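Local coordinates for amino acid ABC transporter, binding protein (Thermus thermophilus, PDB 3VV5) that binds the lysine analogue S-(2-aminoethyl)-L-cysteine (L-thialysine) and, as the solute-binding component of an ABC transporter, probably presents it for uptake, at residues D97-I105 with Q214-A222; E43-Y51 with T188-A196. All blocks are in the same frame, centred on the assembly; numbering follows the deposited sequence.

Contact 1: residues D97-I105 with Q214-A222. With SLZ (L-thialysine), chain C.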
loop_
_atom_site.group_PDB
_atom_site.type_symbol
_atom_site.label_atom_id
_atom_site.label_comp_id
_atom_site.label_asym_id
_atom_site.label_seq_id
_atom_site.Cartn_x
_atom_site.Cartn_y
_atom_site.Cartn_z
ATOM N N ASP A 97 7.459 -15.226 -1.670
ATOM C CA ASP A 97 6.455 -15.925 -2.482
ATOM C C ASP A 97 5.349 -14.994 -2.962
ATOM O O ASP A 97 4.860 -15.111 -4.098
ATOM C CB ASP A 97 5.859 -17.094 -1.695
ATOM C CG ASP A 97 6.905 -18.068 -1.259
ATOM O OD1 ASP A 97 7.674 -18.526 -2.136
ATOM O OD2 ASP A 97 6.979 -18.365 -0.048
ATOM N N PHE A 98 4.958 -14.062 -2.097
ATOM C CA PHE A 98 4.063 -12.989 -2.502
ATOM C C PHE A 98 4.338 -11.703 -1.745
ATOM O O PHE A 98 5.030 -11.695 -0.718
ATOM C CB PHE A 98 2.568 -13.380 -2.465
ATOM C CG PHE A 98 1.907 -13.351 -1.086
ATOM C CD1 PHE A 98 1.109 -12.261 -0.700
ATOM C CD2 PHE A 98 1.992 -14.457 -0.228
ATOM C CE1 PHE A 98 0.457 -12.244 0.562
ATOM C CE2 PHE A 98 1.317 -14.481 1.036
ATOM C CZ PHE A 98 0.557 -13.372 1.430
ATOM N N VAL A 99 3.771 -10.632 -2.273
ATOM C CA VAL A 99 3.934 -9.315 -1.688
ATOM C C VAL A 99 2.544 -8.751 -1.370
ATOM O O VAL A 99 1.620 -8.840 -2.194
ATOM C CB VAL A 99 4.692 -8.374 -2.666
ATOM C CG1 VAL A 99 4.644 -6.899 -2.200
ATOM C CG2 VAL A 99 6.139 -8.818 -2.829
ATOM N N ILE A 100 2.409 -8.172 -0.176
ATOM C CA ILE A 100 1.226 -7.375 0.183
ATOM C C ILE A 100 1.711 -6.103 0.823
ATOM O O ILE A 100 2.167 -6.104 1.971
ATOM C CB ILE A 100 0.203 -8.177 1.066
ATOM C CG1 ILE A 100 -1.102 -7.381 1.285
ATOM C CG2 ILE A 100 0.845 -8.697 2.384
ATOM C CD1 ILE A 100 -2.198 -8.262 1.926
ATOM N N ALA A 101 1.652 -5.018 0.048
ATOM C CA ALA A 101 2.301 -3.777 0.415
ATOM C C ALA A 101 1.615 -2.571 -0.255
ATOM O O ALA A 101 2.267 -1.589 -0.633
ATOM C CB ALA A 101 3.773 -3.850 0.041
ATOM N N SER A 102 0.298 -2.664 -0.388
ATOM C CA SER A 102 -0.553 -1.580 -0.882
ATOM C C SER A 102 -0.300 -1.193 -2.347
ATOM O O SER A 102 -0.458 -0.026 -2.700
ATOM C CB SER A 102 -0.439 -0.353 0.042
ATOM O OG SER A 102 -1.022 -0.614 1.313
ATOM N N HIS A 103 0.066 -2.151 -3.195
ATOM C CA HIS A 103 0.282 -1.845 -4.616
ATOM C C HIS A 103 -1.034 -1.640 -5.328
ATOM O O HIS A 103 -1.863 -2.550 -5.391
ATOM C CB HIS A 103 1.050 -2.948 -5.351
ATOM C CG HIS A 103 2.481 -3.074 -4.935
ATOM N ND1 HIS A 103 3.512 -2.433 -5.600
ATOM C CD2 HIS A 103 3.054 -3.766 -3.926
ATOM C CE1 HIS A 103 4.661 -2.738 -5.016
ATOM N NE2 HIS A 103 4.410 -3.556 -4.009
ATOM N N GLY A 104 -1.212 -0.454 -5.883
ATOM C CA GLY A 104 -2.303 -0.216 -6.812
ATOM C C GLY A 104 -2.028 -0.972 -8.099
ATOM O O GLY A 104 -0.892 -1.108 -8.507
ATOM N N ILE A 105 -3.074 -1.509 -8.712
ATOM C CA ILE A 105 -2.933 -2.181 -10.003
ATOM C C ILE A 105 -2.794 -1.100 -11.058
ATOM O O ILE A 105 -3.617 -0.189 -11.118
ATOM C CB ILE A 105 -4.152 -3.058 -10.320
ATOM C CG1 ILE A 105 -4.249 -4.213 -9.310
ATOM C CG2 ILE A 105 -4.082 -3.613 -11.757
ATOM C CD1 ILE A 105 -5.591 -4.961 -9.345
ATOM N N GLN A 214 -8.486 7.183 -8.227
ATOM C CA GLN A 214 -8.895 6.010 -7.489
ATOM C C GLN A 214 -8.076 4.818 -7.992
ATOM O O GLN A 214 -7.607 4.821 -9.136
ATOM C CB GLN A 214 -10.391 5.765 -7.677
ATOM C CG GLN A 214 -11.273 6.889 -7.124
ATOM C CD GLN A 214 -12.732 6.510 -7.076
ATOM O OE1 GLN A 214 -13.403 6.391 -8.116
ATOM N NE2 GLN A 214 -13.247 6.311 -5.860
ATOM N N GLU A 215 -7.873 3.830 -7.117
ATOM C CA GLU A 215 -7.160 2.617 -7.483
ATOM C C GLU A 215 -7.647 1.395 -6.722
ATOM O O GLU A 215 -8.164 1.498 -5.614
ATOM C CB GLU A 215 -5.635 2.779 -7.331
ATOM C CG GLU A 215 -5.133 3.050 -5.923
ATOM C CD GLU A 215 -3.620 3.333 -5.895
ATOM O OE1 GLU A 215 -2.997 3.324 -6.974
ATOM O OE2 GLU A 215 -3.062 3.560 -4.801
ATOM N N ARG A 216 -7.485 0.254 -7.369
ATOM C CA ARG A 216 -7.683 -1.071 -6.785
ATOM C C ARG A 216 -6.304 -1.578 -6.349
ATOM O O ARG A 216 -5.358 -1.551 -7.134
ATOM C CB ARG A 216 -8.305 -2.011 -7.833
ATOM C CG ARG A 216 -9.701 -1.602 -8.321
ATOM C CD ARG A 216 -10.253 -2.551 -9.422
ATOM N NE ARG A 216 -9.346 -2.685 -10.574
ATOM C CZ ARG A 216 -8.775 -3.823 -10.984
ATOM N NH1 ARG A 216 -7.962 -3.821 -12.040
ATOM N NH2 ARG A 216 -9.010 -4.971 -10.359
ATOM N N VAL A 217 -6.196 -2.013 -5.098
ATOM C CA VAL A 217 -4.930 -2.417 -4.496
ATOM C C VAL A 217 -4.962 -3.922 -4.314
ATOM O O VAL A 217 -5.979 -4.464 -3.874
ATOM C CB VAL A 217 -4.690 -1.724 -3.128
ATOM C CG1 VAL A 217 -3.457 -2.313 -2.444
ATOM C CG2 VAL A 217 -4.507 -0.214 -3.323
ATOM N N ALA A 218 -3.864 -4.585 -4.661
ATOM C CA ALA A 218 -3.829 -6.053 -4.703
ATOM C C ALA A 218 -2.497 -6.621 -4.256
ATOM O O ALA A 218 -1.483 -5.910 -4.217
ATOM C CB ALA A 218 -4.140 -6.566 -6.111
ATOM N N MET A 219 -2.531 -7.923 -3.953
ATOM C CA MET A 219 -1.356 -8.721 -3.644
ATOM C C MET A 219 -0.745 -9.106 -4.969
ATOM O O MET A 219 -1.428 -9.080 -5.985
ATOM C CB MET A 219 -1.746 -10.007 -2.908
ATOM C CG MET A 219 -2.165 -9.815 -1.464
ATOM S SD MET A 219 -2.880 -11.340 -0.821
ATOM C CE MET A 219 -4.543 -11.235 -1.504
ATOM N N ALA A 220 0.540 -9.439 -4.959
ATOM C CA ALA A 220 1.244 -9.773 -6.192
ATOM C C ALA A 220 2.047 -11.030 -5.997
ATOM O O ALA A 220 2.563 -11.313 -4.914
ATOM C CB ALA A 220 2.173 -8.612 -6.652
ATOM N N VAL A 221 2.149 -11.766 -7.084
ATOM C CA VAL A 221 2.887 -12.995 -7.158
ATOM C C VAL A 221 3.908 -12.798 -8.303
ATOM O O VAL A 221 3.717 -11.927 -9.139
ATOM C CB VAL A 221 1.802 -14.063 -7.386
ATOM C CG1 VAL A 221 1.867 -14.722 -8.728
ATOM C CG2 VAL A 221 1.621 -14.980 -6.174
ATOM N N ALA A 222 5.001 -13.562 -8.325
ATOM C CA ALA A 222 5.945 -13.504 -9.451
ATOM C C ALA A 222 5.219 -13.810 -10.765
ATOM O O ALA A 222 4.342 -14.665 -10.794
ATOM C CB ALA A 222 7.087 -14.491 -9.239
HETATM N N SLZ C . -0.692 2.875 -3.312
HETATM C CA SLZ C . 0.766 3.083 -3.455
HETATM C CB SLZ C . 1.551 2.141 -2.502
HETATM S SG SLZ C . 2.353 2.819 -1.005
HETATM C CD SLZ C . 3.002 1.223 -0.391
HETATM C CE SLZ C . 3.932 1.256 0.825
HETATM N NZ SLZ C . 3.810 -0.028 1.535
HETATM C C SLZ C . 1.093 2.637 -4.877
HETATM O O SLZ C . 2.098 3.119 -5.423
HETATM O OXT SLZ C . 0.317 1.805 -5.399
HETATM O O HOH W 1 5.751 -15.855 -6.545
HETATM O O HOH W 2 -6.050 0.552 -9.844
#
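Antiparallel pairing of 98-100 and 102-104 with the long strand 206-222 builds part of the L-thialysine site, with a corner at Ala101. Val99 and Ala220 form a hydrogen-bonded pair: Val99 N reaches Ala220 O at 3.0 Å and Ala220 N returns to Val99 O. Beyond the corner, Ala218 N donates to His103 O, and Ile105 N meets Arg216 O at 2.8 Å, nearly in line with that carbonyl. Apolar residues suit the buried end, where Met219 lies alongside Ile100 and, with CG anti to the carbonyl carbon (chi1 -73°) and chi2 extended, brings SD to 4.7 Å from the centroid of the Phe98 ring, an oblique Met-aromatic contact. At the other end, Ile105 CD1 rests over one face of the Arg216 guanidinium, 3.6 Å from NH2. Gly104 fits because a beta carbon would run into Glu215 OE1, which is hydrogen-bonded to Thr151 OG1. The chain past the corner and Glu215 hold the ligand: Gly104 N donates to its OXT almost straight (170°), while its N donates to Ser102 O and, at 2.9 Å, to Glu215 OE2. Arg109 and Thr151 also hydrogen-bond the ligand, and carbonyl plus carboxylate probably stabilise its positive alpha-ammonium group.

Contact 2: residues E43-Y51 with T188-A196. With SLZ (L-thialysine), chain C.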
loop_
_atom_site.group_PDB
_atom_site.type_symbol
_atom_site.label_atom_id
_atom_site.label_comp_id
_atom_site.label_asym_id
_atom_site.label_seq_id
_atom_site.Cartn_x
_atom_site.Cartn_y
_atom_site.Cartn_z
ATOM N N GLU A 43 6.559 -3.617 3.159
ATOM C CA GLU A 43 7.442 -2.478 3.380
ATOM C C GLU A 43 7.663 -2.203 4.862
ATOM O O GLU A 43 8.811 -2.246 5.340
ATOM C CB GLU A 43 6.905 -1.216 2.683
ATOM C CG GLU A 43 7.851 -0.005 2.835
ATOM C CD GLU A 43 7.110 1.313 2.800
ATOM O OE1 GLU A 43 6.036 1.388 3.428
ATOM O OE2 GLU A 43 7.594 2.273 2.158
ATOM N N GLY A 44 6.584 -1.887 5.574
ATOM C CA GLY A 44 6.669 -1.617 7.005
ATOM C C GLY A 44 6.824 -0.127 7.291
ATOM O O GLY A 44 7.209 0.248 8.393
ATOM N N ALA A 45 6.541 0.726 6.307
ATOM C CA ALA A 45 6.564 2.175 6.544
ATOM C C ALA A 45 5.310 2.882 6.024
ATOM O O ALA A 45 5.359 4.054 5.603
ATOM C CB ALA A 45 7.848 2.797 5.968
ATOM N N PHE A 46 4.175 2.180 6.068
ATOM C CA PHE A 46 2.921 2.712 5.502
ATOM C C PHE A 46 1.748 2.486 6.449
ATOM O O PHE A 46 0.886 1.658 6.164
ATOM C CB PHE A 46 2.643 2.038 4.136
ATOM C CG PHE A 46 1.839 2.882 3.156
ATOM C CD1 PHE A 46 2.246 4.179 2.821
ATOM C CD2 PHE A 46 0.716 2.356 2.518
ATOM C CE1 PHE A 46 1.542 4.945 1.870
ATOM C CE2 PHE A 46 -0.023 3.121 1.552
ATOM C CZ PHE A 46 0.392 4.403 1.232
ATOM N N PRO A 47 1.725 3.191 7.612
ATOM C CA PRO A 47 0.615 2.980 8.536
ATOM C C PRO A 47 -0.665 3.584 7.941
ATOM O O PRO A 47 -0.604 4.677 7.343
ATOM C CB PRO A 47 1.042 3.775 9.783
ATOM C CG PRO A 47 1.920 4.896 9.221
ATOM C CD PRO A 47 2.672 4.232 8.092
ATOM N N PRO A 48 -1.828 2.949 8.165
ATOM C CA PRO A 48 -2.094 1.770 9.018
ATOM C C PRO A 48 -2.111 0.445 8.255
ATOM O O PRO A 48 -2.568 -0.558 8.792
ATOM C CB PRO A 48 -3.505 2.068 9.551
ATOM C CG PRO A 48 -4.163 2.761 8.381
ATOM C CD PRO A 48 -3.084 3.628 7.781
ATOM N N PHE A 49 -1.619 0.437 7.023
ATOM C CA PHE A 49 -1.659 -0.775 6.169
ATOM C C PHE A 49 -0.578 -1.801 6.495
ATOM O O PHE A 49 -0.872 -3.002 6.675
ATOM C CB PHE A 49 -1.595 -0.367 4.697
ATOM C CG PHE A 49 -2.838 0.332 4.236
ATOM C CD1 PHE A 49 -3.999 -0.409 3.983
ATOM C CD2 PHE A 49 -2.876 1.711 4.097
ATOM C CE1 PHE A 49 -5.169 0.215 3.603
ATOM C CE2 PHE A 49 -4.057 2.357 3.692
ATOM C CZ PHE A 49 -5.204 1.603 3.440
ATOM N N ASN A 50 0.672 -1.335 6.546
ATOM C CA ASN A 50 1.801 -2.193 6.914
ATOM C C ASN A 50 2.900 -1.321 7.510
ATOM O O ASN A 50 3.409 -0.408 6.852
ATOM C CB ASN A 50 2.322 -3.038 5.716
ATOM C CG ASN A 50 2.829 -2.180 4.530
ATOM O OD1 ASN A 50 4.017 -1.824 4.448
ATOM N ND2 ASN A 50 1.931 -1.882 3.589
ATOM N N TYR A 51 3.256 -1.592 8.762
ATOM C CA TYR A 51 4.134 -0.677 9.493
ATOM C C TYR A 51 4.658 -1.378 10.724
ATOM O O TYR A 51 4.059 -2.332 11.216
ATOM C CB TYR A 51 3.416 0.646 9.873
ATOM C CG TYR A 51 2.355 0.482 10.941
ATOM C CD1 TYR A 51 2.652 0.748 12.295
ATOM C CD2 TYR A 51 1.063 0.029 10.614
ATOM C CE1 TYR A 51 1.694 0.574 13.301
ATOM C CE2 TYR A 51 0.068 -0.157 11.638
ATOM C CZ TYR A 51 0.407 0.130 12.965
ATOM O OH TYR A 51 -0.518 -0.045 13.979
ATOM N N THR A 188 -0.791 11.309 -1.286
ATOM C CA THR A 188 -0.697 10.010 -0.642
ATOM C C THR A 188 -2.053 9.340 -0.645
ATOM O O THR A 188 -3.008 9.867 -1.201
ATOM C CB THR A 188 -0.156 10.162 0.823
ATOM O OG1 THR A 188 0.179 8.882 1.375
ATOM C CG2 THR A 188 -1.172 10.857 1.707
ATOM N N ASP A 189 -2.133 8.199 0.035
ATOM C CA ASP A 189 -3.363 7.427 0.159
ATOM C C ASP A 189 -4.356 8.093 1.102
ATOM O O ASP A 189 -3.969 8.574 2.172
ATOM C CB ASP A 189 -3.006 6.033 0.662
ATOM C CG ASP A 189 -4.209 5.171 0.876
ATOM O OD1 ASP A 189 -4.584 4.401 -0.056
ATOM O OD2 ASP A 189 -4.769 5.256 1.988
ATOM N N ARG A 190 -5.649 8.049 0.743
ATOM C CA ARG A 190 -6.684 8.738 1.517
ATOM C C ARG A 190 -6.818 8.231 2.955
ATOM O O ARG A 190 -7.025 9.016 3.878
ATOM C CB ARG A 190 -8.044 8.671 0.791
ATOM C CG ARG A 190 -8.560 7.243 0.533
ATOM C CD ARG A 190 -9.896 7.229 -0.223
ATOM N NE ARG A 190 -10.966 7.798 0.599
ATOM C CZ ARG A 190 -12.110 8.288 0.122
ATOM N NH1 ARG A 190 -12.353 8.289 -1.189
ATOM N NH2 ARG A 190 -13.012 8.784 0.959
ATOM N N PHE A 191 -6.701 6.919 3.140
ATOM C CA PHE A 191 -6.753 6.344 4.491
ATOM C C PHE A 191 -5.488 6.640 5.288
ATOM O O PHE A 191 -5.552 6.833 6.498
ATOM C CB PHE A 191 -6.980 4.828 4.428
ATOM C CG PHE A 191 -8.280 4.442 3.779
ATOM C CD1 PHE A 191 -9.488 4.605 4.467
ATOM C CD2 PHE A 191 -8.299 3.921 2.488
ATOM C CE1 PHE A 191 -10.702 4.262 3.877
ATOM C CE2 PHE A 191 -9.509 3.574 1.878
ATOM C CZ PHE A 191 -10.712 3.748 2.576
ATOM N N VAL A 192 -4.329 6.645 4.632
ATOM C CA VAL A 192 -3.123 7.009 5.372
ATOM C C VAL A 192 -3.112 8.479 5.766
ATOM O O VAL A 192 -2.721 8.791 6.892
ATOM C CB VAL A 192 -1.734 6.422 4.844
ATOM C CG1 VAL A 192 -1.857 5.457 3.690
ATOM C CG2 VAL A 192 -0.584 7.494 4.717
ATOM N N ALA A 193 -3.598 9.358 4.885
ATOM C CA ALA A 193 -3.744 10.783 5.212
ATOM C C ALA A 193 -4.674 10.980 6.413
ATOM O O ALA A 193 -4.352 11.709 7.347
ATOM C CB ALA A 193 -4.310 11.546 4.001
ATOM N N LYS A 194 -5.830 10.320 6.369
ATOM C CA LYS A 194 -6.855 10.469 7.404
ATOM C C LYS A 194 -6.288 10.040 8.753
ATOM O O LYS A 194 -6.449 10.748 9.749
ATOM C CB LYS A 194 -8.097 9.643 7.039
ATOM C CG LYS A 194 -9.331 9.886 7.902
ATOM C CD LYS A 194 -10.624 9.368 7.223
ATOM C CE LYS A 194 -10.879 10.051 5.864
ATOM N NZ LYS A 194 -12.336 10.120 5.495
ATOM N N GLU A 195 -5.615 8.894 8.781
ATOM C CA GLU A 195 -5.066 8.383 10.035
ATOM C C GLU A 195 -3.901 9.195 10.576
ATOM O O GLU A 195 -3.805 9.370 11.790
ATOM C CB GLU A 195 -4.694 6.901 9.921
ATOM C CG GLU A 195 -4.246 6.241 11.231
ATOM C CD GLU A 195 -5.204 6.473 12.419
ATOM O OE1 GLU A 195 -4.698 6.636 13.562
ATOM O OE2 GLU A 195 -6.444 6.471 12.228
ATOM N N ALA A 196 -3.010 9.680 9.700
ATOM C CA ALA A 196 -1.871 10.488 10.160
ATOM C C ALA A 196 -2.367 11.755 10.872
ATOM O O ALA A 196 -1.802 12.191 11.886
ATOM C CB ALA A 196 -0.938 10.850 8.968
HETATM N N SLZ C . -0.692 2.875 -3.312
HETATM C CA SLZ C . 0.766 3.083 -3.455
HETATM C CB SLZ C . 1.551 2.141 -2.502
HETATM S SG SLZ C . 2.353 2.819 -1.005
HETATM C CD SLZ C . 3.002 1.223 -0.391
HETATM C CE SLZ C . 3.932 1.256 0.825
HETATM N NZ SLZ C . 3.810 -0.028 1.535
HETATM C C SLZ C . 1.093 2.637 -4.877
HETATM O O SLZ C . 2.098 3.119 -5.423
HETATM O OXT SLZ C . 0.317 1.805 -5.399
HETATM O O HOH W 3 -0.921 7.236 8.443
#
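The Phe46 ring is sandwiched between Val192 and L-thialysine: Val192 CG1 sits over one face, 3.8 Å from the ring centroid in a CH-pi contact, and the ligand's SG lies over the opposite face, offset toward the rim, 3.4 Å from Phe46 CZ. With CG roughly anti to the backbone N (chi1 -152°), the ring extends from strand 45-46 into this slot. The Phe49 ring turns its edge to Val192 CG1 and to the N-cap Asp189, OD2 lying 3.4 Å from Phe49 CE2 with the carboxylate almost perpendicular to the ring; Tyr120 stacks on Phe49, and Phe191 CB approaches it obliquely. Aspartate suits the N-cap: OD2 accepts from Val192 N at 3.0 Å through its anti lone pair and weakly from Phe191 N, while OD1 is hydrogen-bonded to Thr122 OG1. Pro48, after a cis peptide bond, sets its CD against Val192 CA, and a water donates to both Pro47 O and Val192 O, bridging the two backbones. An alanine in place of Phe46 would probably leave the ligand's sulfur without this ring against it and open a gap beside Val192 CG1. The contact packs the 45-46/50-52 hairpin against the start of helix 190-200, probably across the two lobes of the solute-binding fold. The aromatic face suits the thioether, while Ala101 O and, weakly, Glu43 OE1 accept from NZ and probably stabilise the charged terminal amine.

From the N terminus, the chain first lays down 43-51 and then 97-105, each pairing with a segment much later in the sequence. The helix start in 188-196 closes contact 2 across 136 intervening residues; strand 206-222, which follows helix 190-200, then closes contact 1 across 108. The two loops therefore cross rather than nest. Contact 1 lies within the large mixed sheet; contact 2 ties the small three-stranded sheet to the end of strand 185-189, a member of the same mixed sheet, and to the start of helix 190-200. They touch at Ser102, whose OG packs against Phe46 and Phe49, and both reach the ligand, consistent with a two-lobed solute-binding fold closed around its solute.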